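Local structure of UDP-N-acetylenolpyruvoylglucosamine reductase (Listeria monocytogenes, 3TX1) at residues A[269-274]-A[293-298]. The protein uses NADPH and a bound FAD to reduce UDP-N-acetylenolpyruvoylglucosamine to UDP-N-acetylmuramate, a step in building the peptidoglycan of the bacterial cell wall. Numbering follows the deposited sequence.
Sequences GGAQVS and MNLIAY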
loop_
_atom_site.group_PDB
_atom_site.type_symbol
_atom_site.label_atom_id
_atom_site.label_comp_id
_atom_site.label_asym_id
_atom_site.label_seq_id
_atom_site.Cartn_x
_atom_site.Cartn_y
_atom_site.Cartn_z
ATOM N N GLY A 269 -12.198 20.378 -5.588
ATOM C CA GLY A 269 -11.708 19.950 -6.900
ATOM C C GLY A 269 -12.364 18.655 -7.330
ATOM O O GLY A 269 -13.569 18.579 -7.435
ATOM N N GLY A 270 -11.583 17.611 -7.569
ATOM C CA GLY A 270 -12.164 16.311 -7.941
ATOM C C GLY A 270 -12.178 15.290 -6.797
ATOM O O GLY A 270 -12.345 14.090 -7.023
ATOM N N ALA A 271 -12.014 15.771 -5.571
ATOM C CA ALA A 271 -11.955 14.918 -4.411
ATOM C C ALA A 271 -13.221 15.077 -3.579
ATOM O O ALA A 271 -13.763 16.174 -3.455
ATOM C CB ALA A 271 -10.726 15.260 -3.588
ATOM N N GLN A 272 -13.694 13.982 -2.992
ATOM C CA GLN A 272 -14.914 14.027 -2.182
ATOM C C GLN A 272 -14.858 13.140 -0.959
ATOM O O GLN A 272 -14.345 12.038 -1.023
ATOM C CB GLN A 272 -16.113 13.620 -3.023
ATOM C CG GLN A 272 -17.443 13.783 -2.293
ATOM C CD GLN A 272 -18.611 13.302 -3.116
ATOM O OE1 GLN A 272 -18.503 12.295 -3.822
ATOM N NE2 GLN A 272 -19.750 13.990 -3.009
ATOM N N VAL A 273 -15.327 13.641 0.164
ATOM C CA VAL A 273 -15.447 12.799 1.330
ATOM C C VAL A 273 -16.582 11.876 0.943
ATOM O O VAL A 273 -17.707 12.350 0.729
ATOM C CB VAL A 273 -15.837 13.610 2.573
ATOM C CG1 VAL A 273 -16.121 12.687 3.731
ATOM C CG2 VAL A 273 -14.733 14.598 2.905
ATOM N N SER A 274 -16.289 10.587 0.806
ATOM C CA SER A 274 -17.240 9.620 0.242
ATOM C C SER A 274 -18.652 9.670 0.782
ATOM O O SER A 274 -18.858 9.654 1.982
ATOM C CB SER A 274 -16.706 8.199 0.419
ATOM O OG SER A 274 -17.742 7.264 0.269
ATOM N N MET A 293 -4.872 16.663 -0.344
ATOM C CA MET A 293 -4.231 17.327 0.795
ATOM C C MET A 293 -5.126 18.415 1.318
ATOM O O MET A 293 -5.143 18.699 2.518
ATOM C CB MET A 293 -2.876 17.977 0.424
ATOM C CG MET A 293 -1.698 17.092 -0.010
ATOM S SD MET A 293 -1.477 15.512 0.893
ATOM C CE MET A 293 -1.536 15.925 2.645
ATOM N N ASN A 294 -5.831 19.072 0.405
ATOM C CA ASN A 294 -6.695 20.147 0.785
ATOM C C ASN A 294 -7.943 19.628 1.484
ATOM O O ASN A 294 -8.366 20.150 2.508
ATOM C CB ASN A 294 -7.001 21.039 -0.429
ATOM C CG ASN A 294 -5.906 22.108 -0.688
ATOM O OD1 ASN A 294 -5.668 22.517 -1.825
ATOM N ND2 ASN A 294 -5.238 22.561 0.384
ATOM N N LEU A 295 -8.523 18.558 0.978
ATOM C CA LEU A 295 -9.678 18.017 1.650
ATOM C C LEU A 295 -9.271 17.370 2.989
ATOM O O LEU A 295 -9.942 17.563 4.017
ATOM C CB LEU A 295 -10.429 17.057 0.737
ATOM C CG LEU A 295 -11.785 16.558 1.185
ATOM C CD1 LEU A 295 -12.568 17.714 1.799
ATOM C CD2 LEU A 295 -12.497 15.946 -0.021
ATOM N N ILE A 296 -8.147 16.665 2.998
ATOM C CA ILE A 296 -7.694 16.078 4.229
ATOM C C ILE A 296 -7.530 17.162 5.285
ATOM O O ILE A 296 -8.045 17.038 6.390
ATOM C CB ILE A 296 -6.374 15.336 4.052
ATOM C CG1 ILE A 296 -6.579 14.058 3.222
ATOM C CG2 ILE A 296 -5.777 14.983 5.412
ATOM C CD1 ILE A 296 -5.278 13.260 3.028
ATOM N N ALA A 297 -6.857 18.246 4.956
ATOM C CA ALA A 297 -6.630 19.280 5.972
ATOM C C ALA A 297 -7.929 19.967 6.433
ATOM O O ALA A 297 -8.106 20.287 7.623
ATOM C CB ALA A 297 -5.621 20.290 5.485
ATOM N N TYR A 298 -8.853 20.156 5.507
ATOM C CA TYR A 298 -10.078 20.812 5.871
ATOM C C TYR A 298 -10.932 19.930 6.808
ATOM O O TYR A 298 -11.580 20.422 7.743
ATOM C CB TYR A 298 -10.802 21.220 4.607
ATOM C CG TYR A 298 -12.099 21.920 4.802
ATOM C CD1 TYR A 298 -12.164 23.324 4.913
ATOM C CD2 TYR A 298 -13.294 21.189 4.803
ATOM C CE1 TYR A 298 -13.392 23.979 5.041
ATOM C CE2 TYR A 298 -14.521 21.829 4.952
ATOM C CZ TYR A 298 -14.561 23.199 5.072
ATOM O OH TYR A 298 -15.796 23.751 5.226
#
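A chi1 of -170° places CG of L295 across from the backbone N and beside the carbonyl carbon, and with CB pointing toward strand 271-273 its methyl CD2 makes the contact; on V273 the branch CG2, set opposite the carbonyl carbon and beside the backbone N, is the one that receives it. How one leucine can carry the whole contact between a helical segment and one strand of a small sheet is well illustrated here. Methyl CD2 of L295 leads, settling between two side chains of the same strand: CB of A271 lies 4.0 Å from it and CG2 of V273 3.9 Å. The floor between them is the strand backbone itself, since CD2 also lies 3.7 Å from O of A271 and 3.7 Å from N of V273. V273 further meets the leucine along its branch point, CG2 standing 3.9 Å from CG of L295 and 4.0 Å from CD1. A271 faces L295 most directly, their CA atoms 7.2 Å apart. Q272 turns its side chain to the other side of the strand, where NE2 bonds to O of G265. Strand 271-273 and the helical segment 293-298 run in the same general direction, their axes 26° apart and 8.8 Å at closest approach, and the helix packs on a three-stranded antiparallel sheet of the MurB C-terminal domain. I268 also touches L295, and I281 touches A271 and I296, extending the apolar layer over the neighbouring strands. Backbone hydrogen bonds of Q272 with V282 and of V273 with H266 tie the strand into its sheet. With no hydrogen bond between the segments, the contact probably rests on van der Waals packing and the burial of apolar surface.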